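Local atomic coordinates of De Novo Protein OR329 (Artificial gene, PDB entry 4HXT), a protein that has no known natural function but was designed computationally as an armadillo-like repeat protein, probably to self-assemble into cyclic homo-oligomers. Residues Gly116-Ile121 / Ser157-Ala162; Ala106-Ala111 / Ala148-Ala153; Asn2-Leu7 / Lys38-Ala43. All blocks are in the same frame, centred on the assembly; numbering follows the deposited sequence.

Contact 1. Residues Gly116-Ile121 / Ser157-Ala162; sequences GPDEAI and SGPDEA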
ATOM      1  N   GLY A 116      -7.748   6.311   0.770  1.00 22.55           N
ATOM      2  CA  GLY A 116      -6.579   7.025   0.290  1.00 24.26           C
ATOM      3  C   GLY A 116      -5.281   6.239   0.364  1.00 24.42           C
ATOM      4  O   GLY A 116      -5.299   5.011   0.441  1.00 21.11           O
ATOM      5  N   PRO A 117      -4.129   6.928   0.331  1.00 27.06           N
ATOM      6  CA  PRO A 117      -2.796   6.317   0.394  1.00 25.68           C
ATOM      7  C   PRO A 117      -2.600   5.499   1.670  1.00 22.53           C
ATOM      8  O   PRO A 117      -3.354   5.650   2.633  1.00 23.09           O
ATOM      9  CB  PRO A 117      -1.862   7.525   0.356  1.00 30.77           C
ATOM     10  CG  PRO A 117      -2.640   8.527  -0.419  1.00 33.84           C
ATOM     11  CD  PRO A 117      -4.019   8.386   0.162  1.00 26.85           C
ATOM     12  N   ASP A 118      -1.585   4.639   1.674  1.00 22.05           N
ATOM     13  CA  ASP A 118      -1.295   3.815   2.840  1.00 23.64           C
ATOM     14  C   ASP A 118      -1.022   4.655   4.087  1.00 20.77           C
ATOM     15  O   ASP A 118      -1.335   4.235   5.195  1.00 18.43           O
ATOM     16  CB  ASP A 118      -0.089   2.901   2.581  1.00 22.35           C
ATOM     17  CG  ASP A 118      -0.444   1.669   1.766  1.00 30.33           C
ATOM     18  OD1 ASP A 118      -1.645   1.342   1.678  1.00 25.61           O
ATOM     19  OD2 ASP A 118       0.482   1.017   1.230  1.00 28.25           O
ATOM     20  N   GLU A 119      -0.423   5.831   3.909  1.00 15.93           N
ATOM     21  CA  GLU A 119      -0.133   6.700   5.045  1.00 15.23           C
ATOM     22  C   GLU A 119      -1.422   7.177   5.705  1.00 23.11           C
ATOM     23  O   GLU A 119      -1.461   7.387   6.919  1.00 20.70           O
ATOM     24  CB  GLU A 119       0.691   7.916   4.610  1.00 16.71           C
ATOM     25  CG  GLU A 119       2.128   7.604   4.190  1.00 23.48           C
ATOM     26  CD  GLU A 119       3.001   7.163   5.360  1.00 33.19           C
ATOM     27  OE1 GLU A 119       2.680   7.512   6.514  1.00 40.91           O
ATOM     28  OE2 GLU A 119       4.019   6.479   5.124  1.00 33.71           O
ATOM     29  N   ALA A 120      -2.480   7.340   4.915  1.00 17.66           N
ATOM     30  CA  ALA A 120      -3.761   7.792   5.461  1.00 18.05           C
ATOM     31  C   ALA A 120      -4.378   6.684   6.310  1.00 22.56           C
ATOM     32  O   ALA A 120      -4.938   6.938   7.379  1.00 19.96           O
ATOM     33  CB  ALA A 120      -4.711   8.187   4.331  1.00 21.30           C
ATOM     34  N   ILE A 121      -4.266   5.448   5.836  1.00 22.64           N
ATOM     35  CA  ILE A 121      -4.807   4.307   6.566  1.00 18.45           C
ATOM     36  C   ILE A 121      -4.024   4.116   7.870  1.00 18.75           C
ATOM     37  O   ILE A 121      -4.603   3.832   8.918  1.00 21.68           O
ATOM     38  CB  ILE A 121      -4.729   3.026   5.712  1.00 18.41           C
ATOM     39  CG1 ILE A 121      -5.631   3.181   4.479  1.00 19.00           C
ATOM     40  CG2 ILE A 121      -5.136   1.816   6.534  1.00 17.72           C
ATOM     41  CD1 ILE A 121      -5.562   2.021   3.515  1.00 22.17           C
ATOM     42  N   SER A 157      -7.537  -2.888   2.732  1.00 17.97           N
ATOM     43  CA  SER A 157      -6.890  -2.883   1.427  1.00 27.53           C
ATOM     44  C   SER A 157      -5.503  -2.254   1.547  1.00 30.90           C
ATOM     45  O   SER A 157      -4.791  -2.122   0.557  1.00 29.20           O
ATOM     46  CB  SER A 157      -7.721  -2.084   0.419  1.00 33.30           C
ATOM     47  OG  SER A 157      -7.651  -0.698   0.700  1.00 32.50           O
ATOM     48  N   GLY A 158      -5.124  -1.876   2.763  1.00 27.00           N
ATOM     49  CA  GLY A 158      -3.833  -1.245   2.968  1.00 24.65           C
ATOM     50  C   GLY A 158      -2.688  -2.183   3.303  1.00 30.06           C
ATOM     51  O   GLY A 158      -2.704  -3.353   2.929  1.00 30.22           O
ATOM     52  N   PRO A 159      -1.670  -1.690   4.021  1.00 27.73           N
ATOM     53  CA  PRO A 159      -0.515  -2.509   4.395  1.00 27.53           C
ATOM     54  C   PRO A 159      -0.833  -3.631   5.377  1.00 25.94           C
ATOM     55  O   PRO A 159      -1.926  -3.692   5.944  1.00 24.28           O
ATOM     56  CB  PRO A 159       0.460  -1.485   4.972  1.00 33.02           C
ATOM     57  CG  PRO A 159      -0.445  -0.466   5.567  1.00 37.70           C
ATOM     58  CD  PRO A 159      -1.523  -0.312   4.522  1.00 31.97           C
ATOM     59  N   ASP A 160       0.139  -4.515   5.569  1.00 21.83           N
ATOM     60  CA  ASP A 160       0.008  -5.647   6.480  1.00 26.61           C
ATOM     61  C   ASP A 160      -0.440  -5.214   7.872  1.00 22.12           C
ATOM     62  O   ASP A 160      -1.330  -5.822   8.466  1.00 26.14           O
ATOM     63  CB  ASP A 160       1.349  -6.378   6.595  1.00 26.35           C
ATOM     64  CG  ASP A 160       1.250  -7.655   7.407  1.00 32.17           C
ATOM     65  OD1 ASP A 160       0.789  -8.675   6.856  1.00 35.79           O
ATOM     66  OD2 ASP A 160       1.624  -7.635   8.599  1.00 31.02           O
ATOM     67  N   GLU A 161       0.185  -4.160   8.386  1.00 22.14           N
ATOM     68  CA  GLU A 161      -0.117  -3.638   9.720  1.00 26.24           C
ATOM     69  C   GLU A 161      -1.598  -3.315   9.925  1.00 25.55           C
ATOM     70  O   GLU A 161      -2.140  -3.525  11.009  1.00 24.33           O
ATOM     71  CB  GLU A 161       0.702  -2.371   9.993  1.00 36.61           C
ATOM     72  CG  GLU A 161       2.216  -2.565  10.069  1.00 51.23           C
ATOM     73  CD  GLU A 161       2.833  -3.007   8.754  1.00 57.50           C
ATOM     74  OE1 GLU A 161       2.457  -2.448   7.699  1.00 49.03           O
ATOM     75  OE2 GLU A 161       3.706  -3.902   8.775  1.00 68.29           O
ATOM     76  N   ALA A 162      -2.238  -2.791   8.884  1.00 20.96           N
ATOM     77  CA  ALA A 162      -3.648  -2.426   8.942  1.00 20.82           C
ATOM     78  C   ALA A 162      -4.533  -3.667   9.096  1.00 22.73           C
ATOM     79  O   ALA A 162      -5.473  -3.675   9.889  1.00 20.64           O
ATOM     80  CB  ALA A 162      -4.041  -1.643   7.669  1.00 16.21           C
TER
HETATM   81  O   HOH W   1      -7.184   2.376   0.216  1.00 40.83           O
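Two equivalent helix starts of successive armadillo-like repeats meet here, each a Ser-Gly-Pro-Asp-Glu-Ala turn with proline at the N-cap of the helix that follows, and Asp118 and Ile121 of one reach across to Ser157, Gly158, Pro159 and Ala162 of the next. The carboxylate of Asp118 lies against the ring of Pro159, the two side chains sliding past each other in opposite senses. OD1 of Asp118 does the touching, 3.3 Å from CD of Pro159, and the same oxygen lies 3.6 Å from CA of Gly158. Turned beside its own backbone N and anti to the carbonyl carbon (chi1 -80°), CG of Asp118 comes to 3.6 Å from CD of Pro159. One turn further on, Ile121 points at the neighbouring turn and divides its branches between two targets. Gly158, having no side chain, lets CD1 of Ile121 come to 3.7 Å from its CA. CG2 of Ile121 instead meets CB of Ala162 at 3.8 Å, and Ile155 of helix 142-155 touches both Ile121 and Ala162. No direct hydrogen bond joins the segments; one water donates to Gly116 O and to Ser157 OG, the latter at 3.1 Å, while Ser157 OG also bonds to Asn154 O. The outer side faces the second subunit, where Pro159 packs on Pro159 of the other chain and Asp118 lies close to the like-charged Asp118 of the second subunit. Proline at the helix start is a feature of this design; equivalent helices of successive repeats stacked side by side are characteristic of armadillo-type solenoids.

Contact 2. Residues Ala106-Ala111 / Ala148-Ala153; sequences AARALA and AARALA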
ATOM      1  N   ALA A 106     -18.873  10.709  10.966  1.00 23.54           N
ATOM      2  CA  ALA A 106     -17.504  10.455  11.393  1.00 21.37           C
ATOM      3  C   ALA A 106     -16.994   9.178  10.740  1.00 23.06           C
ATOM      4  O   ALA A 106     -15.857   9.126  10.269  1.00 18.65           O
ATOM      5  CB  ALA A 106     -17.438  10.334  12.915  1.00 20.79           C
ATOM      6  N   ALA A 107     -17.839   8.147  10.711  1.00 21.67           N
ATOM      7  CA  ALA A 107     -17.452   6.876  10.109  1.00 23.40           C
ATOM      8  C   ALA A 107     -17.295   7.017   8.596  1.00 22.86           C
ATOM      9  O   ALA A 107     -16.376   6.446   8.004  1.00 21.60           O
ATOM     10  CB  ALA A 107     -18.486   5.791  10.437  1.00 25.68           C
ATOM     11  N   ARG A 108     -18.193   7.772   7.971  1.00 19.76           N
ATOM     12  CA  ARG A 108     -18.118   7.977   6.532  1.00 22.20           C
ATOM     13  C   ARG A 108     -16.834   8.728   6.178  1.00 26.37           C
ATOM     14  O   ARG A 108     -16.193   8.430   5.170  1.00 18.18           O
ATOM     15  CB  ARG A 108     -19.334   8.764   6.033  1.00 27.83           C
ATOM     16  CG  ARG A 108     -19.351   8.957   4.521  1.00 28.44           C
ATOM     17  CD  ARG A 108     -20.693   9.476   4.029  1.00 28.61           C
ATOM     18  NE  ARG A 108     -20.927  10.878   4.356  1.00 28.23           N
ATOM     19  CZ  ARG A 108     -20.473  11.906   3.642  1.00 31.30           C
ATOM     20  NH1 ARG A 108     -19.754  11.699   2.546  1.00 38.16           N
ATOM     21  NH2 ARG A 108     -20.746  13.146   4.025  1.00 31.78           N
ATOM     22  N   ALA A 109     -16.453   9.696   7.007  1.00 22.86           N
ATOM     23  CA  ALA A 109     -15.230  10.456   6.748  1.00 25.74           C
ATOM     24  C   ALA A 109     -14.015   9.538   6.856  1.00 18.87           C
ATOM     25  O   ALA A 109     -13.108   9.589   6.025  1.00 19.27           O
ATOM     26  CB  ALA A 109     -15.100  11.608   7.739  1.00 23.70           C
ATOM     27  N   LEU A 110     -14.001   8.701   7.890  1.00 19.83           N
ATOM     28  CA  LEU A 110     -12.895   7.781   8.093  1.00 14.56           C
ATOM     29  C   LEU A 110     -12.844   6.766   6.955  1.00 18.02           C
ATOM     30  O   LEU A 110     -11.765   6.397   6.489  1.00 18.73           O
ATOM     31  CB  LEU A 110     -13.037   7.087   9.452  1.00 20.95           C
ATOM     32  CG  LEU A 110     -12.689   8.001  10.630  1.00 20.56           C
ATOM     33  CD1 LEU A 110     -12.993   7.308  11.949  1.00 22.75           C
ATOM     34  CD2 LEU A 110     -11.215   8.370  10.555  1.00 18.49           C
ATOM     35  N   ALA A 111     -14.015   6.329   6.495  1.00 21.83           N
ATOM     36  CA  ALA A 111     -14.073   5.379   5.389  1.00 19.63           C
ATOM     37  C   ALA A 111     -13.445   6.011   4.142  1.00 20.50           C
ATOM     38  O   ALA A 111     -12.670   5.365   3.436  1.00 21.62           O
ATOM     39  CB  ALA A 111     -15.526   4.977   5.105  1.00 16.82           C
ATOM     40  N   ALA A 148     -19.146   1.736   9.043  1.00 20.12           N
ATOM     41  CA  ALA A 148     -18.067   1.082   9.781  1.00 17.45           C
ATOM     42  C   ALA A 148     -17.500  -0.067   8.952  1.00 18.97           C
ATOM     43  O   ALA A 148     -16.287  -0.212   8.826  1.00 21.98           O
ATOM     44  CB  ALA A 148     -18.583   0.560  11.118  1.00 20.23           C
ATOM     45  N   ALA A 149     -18.386  -0.881   8.381  1.00 20.83           N
ATOM     46  CA  ALA A 149     -17.958  -2.005   7.556  1.00 22.34           C
ATOM     47  C   ALA A 149     -17.216  -1.504   6.315  1.00 22.72           C
ATOM     48  O   ALA A 149     -16.206  -2.079   5.912  1.00 18.79           O
ATOM     49  CB  ALA A 149     -19.163  -2.847   7.147  1.00 21.18           C
ATOM     50  N   ARG A 150     -17.719  -0.433   5.707  1.00 18.81           N
ATOM     51  CA  ARG A 150     -17.072   0.122   4.525  1.00 19.38           C
ATOM     52  C   ARG A 150     -15.687   0.648   4.894  1.00 21.11           C
ATOM     53  O   ARG A 150     -14.728   0.461   4.148  1.00 19.52           O
ATOM     54  CB  ARG A 150     -17.915   1.252   3.915  1.00 25.04           C
ATOM     55  CG  ARG A 150     -17.291   1.857   2.653  1.00 23.27           C
ATOM     56  CD  ARG A 150     -18.237   2.809   1.924  1.00 30.64           C
ATOM     57  NE  ARG A 150     -18.386   4.098   2.589  1.00 32.87           N
ATOM     58  CZ  ARG A 150     -17.661   5.177   2.306  1.00 38.74           C
ATOM     59  NH1 ARG A 150     -16.729   5.129   1.364  1.00 38.91           N
ATOM     60  NH2 ARG A 150     -17.868   6.309   2.965  1.00 38.11           N
ATOM     61  N   ALA A 151     -15.580   1.297   6.051  1.00 15.64           N
ATOM     62  CA  ALA A 151     -14.296   1.828   6.492  1.00 20.40           C
ATOM     63  C   ALA A 151     -13.305   0.683   6.700  1.00 19.09           C
ATOM     64  O   ALA A 151     -12.156   0.754   6.266  1.00 17.36           O
ATOM     65  CB  ALA A 151     -14.472   2.620   7.791  1.00 22.10           C
ATOM     66  N   LEU A 152     -13.756  -0.376   7.366  1.00 21.21           N
ATOM     67  CA  LEU A 152     -12.896  -1.521   7.626  1.00 24.28           C
ATOM     68  C   LEU A 152     -12.466  -2.205   6.332  1.00 19.54           C
ATOM     69  O   LEU A 152     -11.329  -2.661   6.215  1.00 22.13           O
ATOM     70  CB  LEU A 152     -13.604  -2.511   8.556  1.00 21.14           C
ATOM     71  CG  LEU A 152     -13.700  -2.027  10.008  1.00 25.07           C
ATOM     72  CD1 LEU A 152     -14.524  -3.009  10.818  1.00 28.66           C
ATOM     73  CD2 LEU A 152     -12.301  -1.886  10.604  1.00 24.91           C
ATOM     74  N   ALA A 153     -13.372  -2.273   5.357  1.00 22.78           N
ATOM     75  CA  ALA A 153     -13.040  -2.886   4.071  1.00 21.11           C
ATOM     76  C   ALA A 153     -11.921  -2.082   3.398  1.00 22.19           C
ATOM     77  O   ALA A 153     -10.988  -2.653   2.824  1.00 20.94           O
ATOM     78  CB  ALA A 153     -14.278  -2.929   3.168  1.00 17.42           C
TER
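Arg150 reaches back from its helix to Arg108 and Ala111 of the preceding repeat and lays its guanidinium over the methyl of Ala111. CB of Ala111 sits 3.4 Å above the guanidinium plane, over its centre, so one face of the charged group rests on an alanine methyl. At the edge, in the plane of the same group, CG of Arg108 comes within 3.4 Å of Arg150 NH2. The two arginines are repeats of one design: they run side by side and point the same way, their guanidinium planes only 21° apart. In both, CG is anti to the backbone N, and the chain then bends at chi3 (75° in Arg150), which turns NE out of the line of the methylenes. The charged atoms of the two heads make no contact, Arg108 NE and Arg150 NH2 being 5.7 Å apart. Arg150 NH2 forms a salt bridge with Glu147 and a hydrogen bond to the side-chain oxygen of Asn112, and Arg108 NH2 has the matching pair in Glu105 and Asn70; the two glutamates would partly balance the arginine charges.

Beneath the arginines the interface consists of small residues. Ala111 and Ala151 point at each other, with CB to CB at 3.7 Å, and their CA atoms are equally near, which brings the segment axes to 8.2 Å at a crossing angle of 18°. Farther toward the N-terminal ends, CB of Ala107 faces the backbone N of Ala148 at 4.3 Å. The contact thus joins helices 100-113 and 142-155, whose segments here run nearly parallel; helix 184-197 continues the row beyond Arg150, which touches Glu189 and Arg192, while helices 87-94 and 129-136 pack against the leucine and alanine sides of the two segments.

Contact 3. Residues Asn2-Leu7 / Lys38-Ala43; sequences NDVEKL and KAIVDA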
ATOM      1  N   ASN A   2     -12.233  35.361  -1.255  1.00 42.20           N
ATOM      2  CA  ASN A   2     -13.101  34.804  -2.282  1.00 45.08           C
ATOM      3  C   ASN A   2     -14.292  34.176  -1.554  1.00 43.78           C
ATOM      4  O   ASN A   2     -14.334  34.159  -0.322  1.00 36.83           O
ATOM      5  CB  ASN A   2     -12.365  33.751  -3.116  1.00 44.38           C
ATOM      6  CG  ASN A   2     -11.727  32.670  -2.268  1.00 48.87           C
ATOM      7  OD1 ASN A   2     -12.371  32.077  -1.405  1.00 43.21           O
ATOM      8  ND2 ASN A   2     -10.450  32.402  -2.519  1.00 49.86           N
ATOM      9  N   ASP A   3     -15.253  33.658  -2.312  1.00 43.32           N
ATOM     10  CA  ASP A   3     -16.450  33.057  -1.732  1.00 37.47           C
ATOM     11  C   ASP A   3     -16.191  31.929  -0.731  1.00 44.10           C
ATOM     12  O   ASP A   3     -16.840  31.861   0.315  1.00 39.44           O
ATOM     13  CB  ASP A   3     -17.370  32.567  -2.853  1.00 45.02           C
ATOM     14  CG  ASP A   3     -18.109  33.710  -3.541  1.00 57.37           C
ATOM     15  OD1 ASP A   3     -17.550  34.826  -3.621  1.00 62.17           O
ATOM     16  OD2 ASP A   3     -19.247  33.489  -4.011  1.00 58.36           O
ATOM     17  N   VAL A   4     -15.248  31.047  -1.041  1.00 34.16           N
ATOM     18  CA  VAL A   4     -14.940  29.942  -0.144  1.00 33.20           C
ATOM     19  C   VAL A   4     -14.314  30.464   1.140  1.00 34.69           C
ATOM     20  O   VAL A   4     -14.635  29.997   2.233  1.00 34.44           O
ATOM     21  CB  VAL A   4     -13.979  28.930  -0.806  1.00 33.87           C
ATOM     22  CG1 VAL A   4     -13.533  27.890   0.205  1.00 30.40           C
ATOM     23  CG2 VAL A   4     -14.673  28.248  -1.965  1.00 33.74           C
ATOM     24  N   GLU A   5     -13.424  31.442   1.009  1.00 27.93           N
ATOM     25  CA  GLU A   5     -12.765  32.010   2.172  1.00 29.12           C
ATOM     26  C   GLU A   5     -13.775  32.674   3.103  1.00 31.29           C
ATOM     27  O   GLU A   5     -13.589  32.684   4.318  1.00 31.03           O
ATOM     28  CB  GLU A   5     -11.690  33.004   1.731  1.00 34.36           C
ATOM     29  CG  GLU A   5     -10.557  32.330   0.964  1.00 47.41           C
ATOM     30  CD  GLU A   5      -9.479  33.294   0.528  1.00 51.00           C
ATOM     31  OE1 GLU A   5      -9.780  34.199  -0.278  1.00 50.11           O
ATOM     32  OE2 GLU A   5      -8.328  33.142   0.994  1.00 51.45           O
ATOM     33  N   LYS A   6     -14.844  33.221   2.534  1.00 28.71           N
ATOM     34  CA  LYS A   6     -15.882  33.856   3.333  1.00 38.50           C
ATOM     35  C   LYS A   6     -16.645  32.799   4.133  1.00 35.67           C
ATOM     36  O   LYS A   6     -16.923  32.989   5.317  1.00 31.47           O
ATOM     37  CB  LYS A   6     -16.834  34.648   2.434  1.00 40.42           C
ATOM     38  CG  LYS A   6     -16.210  35.922   1.880  1.00 46.15           C
ATOM     39  CD  LYS A   6     -17.200  36.715   1.039  1.00 46.82           C
ATOM     40  CE  LYS A   6     -16.601  38.061   0.639  1.00 49.29           C
ATOM     41  NZ  LYS A   6     -17.495  38.864  -0.247  1.00 52.19           N
ATOM     42  N   LEU A   7     -16.973  31.686   3.490  1.00 28.11           N
ATOM     43  CA  LEU A   7     -17.668  30.594   4.165  1.00 30.22           C
ATOM     44  C   LEU A   7     -16.837  30.084   5.335  1.00 29.76           C
ATOM     45  O   LEU A   7     -17.353  29.870   6.429  1.00 33.53           O
ATOM     46  CB  LEU A   7     -17.907  29.447   3.183  1.00 33.49           C
ATOM     47  CG  LEU A   7     -19.290  29.277   2.552  1.00 42.61           C
ATOM     48  CD1 LEU A   7     -19.942  30.621   2.320  1.00 45.55           C
ATOM     49  CD2 LEU A   7     -19.153  28.506   1.248  1.00 36.83           C
ATOM     50  N   LYS A  38     -10.170  21.573  -3.608  1.00 33.96           N
ATOM     51  CA  LYS A  38      -8.868  22.204  -3.426  1.00 32.47           C
ATOM     52  C   LYS A  38      -9.031  23.652  -2.977  1.00 34.74           C
ATOM     53  O   LYS A  38      -8.195  24.180  -2.248  1.00 32.75           O
ATOM     54  CB  LYS A  38      -8.047  22.148  -4.720  1.00 44.57           C
ATOM     55  CG  LYS A  38      -6.785  23.000  -4.670  1.00 50.34           C
ATOM     56  CD  LYS A  38      -5.742  22.556  -5.683  1.00 60.80           C
ATOM     57  CE  LYS A  38      -4.615  21.778  -5.009  1.00 62.92           C
ATOM     58  NZ  LYS A  38      -3.846  22.618  -4.042  1.00 56.24           N
ATOM     59  N   ALA A  39     -10.113  24.289  -3.410  1.00 38.54           N
ATOM     60  CA  ALA A  39     -10.373  25.670  -3.025  1.00 38.31           C
ATOM     61  C   ALA A  39     -10.573  25.750  -1.512  1.00 33.98           C
ATOM     62  O   ALA A  39     -10.036  26.635  -0.844  1.00 30.86           O
ATOM     63  CB  ALA A  39     -11.606  26.183  -3.741  1.00 34.15           C
ATOM     64  N   ILE A  40     -11.347  24.814  -0.974  1.00 29.76           N
ATOM     65  CA  ILE A  40     -11.607  24.787   0.458  1.00 24.51           C
ATOM     66  C   ILE A  40     -10.317  24.526   1.220  1.00 24.69           C
ATOM     67  O   ILE A  40     -10.040  25.166   2.241  1.00 29.30           O
ATOM     68  CB  ILE A  40     -12.634  23.691   0.815  1.00 27.18           C
ATOM     69  CG1 ILE A  40     -13.965  23.974   0.113  1.00 27.92           C
ATOM     70  CG2 ILE A  40     -12.828  23.634   2.324  1.00 26.41           C
ATOM     71  CD1 ILE A  40     -15.021  22.898   0.332  1.00 27.27           C
ATOM     72  N   VAL A  41      -9.518  23.589   0.716  1.00 24.42           N
ATOM     73  CA  VAL A  41      -8.261  23.251   1.369  1.00 23.62           C
ATOM     74  C   VAL A  41      -7.295  24.431   1.389  1.00 27.38           C
ATOM     75  O   VAL A  41      -6.692  24.733   2.422  1.00 27.88           O
ATOM     76  CB  VAL A  41      -7.579  22.055   0.677  1.00 26.83           C
ATOM     77  CG1 VAL A  41      -6.218  21.805   1.303  1.00 26.32           C
ATOM     78  CG2 VAL A  41      -8.457  20.808   0.808  1.00 28.78           C
ATOM     79  N   ASP A  42      -7.147  25.097   0.249  1.00 31.16           N
ATOM     80  CA  ASP A  42      -6.243  26.238   0.163  1.00 36.92           C
ATOM     81  C   ASP A  42      -6.733  27.391   1.031  1.00 36.18           C
ATOM     82  O   ASP A  42      -5.943  28.227   1.466  1.00 33.98           O
ATOM     83  CB  ASP A  42      -6.105  26.707  -1.289  1.00 49.87           C
ATOM     84  CG  ASP A  42      -5.511  25.644  -2.194  1.00 54.03           C
ATOM     85  OD1 ASP A  42      -4.587  24.930  -1.749  1.00 52.93           O
ATOM     86  OD2 ASP A  42      -5.961  25.532  -3.353  1.00 50.93           O
ATOM     87  N   ALA A  43      -8.037  27.426   1.286  1.00 32.36           N
ATOM     88  CA  ALA A  43      -8.625  28.478   2.110  1.00 31.94           C
ATOM     89  C   ALA A  43      -8.484  28.179   3.605  1.00 30.20           C
ATOM     90  O   ALA A  43      -8.972  28.937   4.445  1.00 30.57           O
ATOM     91  CB  ALA A  43     -10.096  28.660   1.744  1.00 30.33           C
TER
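Val4 is the bump of this contact, projecting from the first turn of helix 3-10 into a shallow hollow formed by Ala39, Ile40 and Ala43 at the end of helix 34-42. Its CG1 goes deepest: it lies 3.7 Å from CA of Ile40, 3.9 Å from CG1 of Ile40 and 3.8 Å from CB of Ala43. CG1 is anti to the backbone N (chi1 173°), while the second methyl, CG2, is turned to the Ala39 side and meets CB of Ala39 at 4.1 Å. The two alanines, one turn apart, offer their methyls to this valine, Ala39 also its carbonyl O, 3.9 Å from CG1 of Val4, and Ile40 adds its CG1 methylene to one side. Ala43 is itself a small knob, its CB set between Val4 and the aliphatic part of Glu5, whose CG lies 3.8 Å away.

The end of the Glu5 chain turns to its own helix start. Asn2 and Glu5 form a capping box: Glu5 N donates to Asn2 OD1 at 2.7 Å, and Asn2 N donates to the anti lone pair of Glu5 OE1 at 2.9 Å. The bond from Asn2 N holds the carboxylate of Glu5 while its CG packs on Ala43. Helix 16-30 lies beneath, where Ile40 touches Leu26 and Ile29. A capped first helix leaning on helix 34-42 in this way is consistent with the N-terminal edge of an armadillo-like solenoid.

The three contacts sample one helical solenoid at different depths, and all of them concern its structural packing. Contacts 1 and 2 are built on helices that follow each other in the chain: helix 100-113 is followed by helix 118-126, helix 142-155 by helix 160-168, and the segments alternate along the chain, with centres about 13 Å apart. Contact 2 is close to the centre of the chain and untouched by the second subunit, whereas contact 1 faces that subunit. Contact 3 precedes both in sequence and lies at the N-terminal end, its centre about 29 Å from that of contact 1 and about 26 Å from that of contact 2, touching neither.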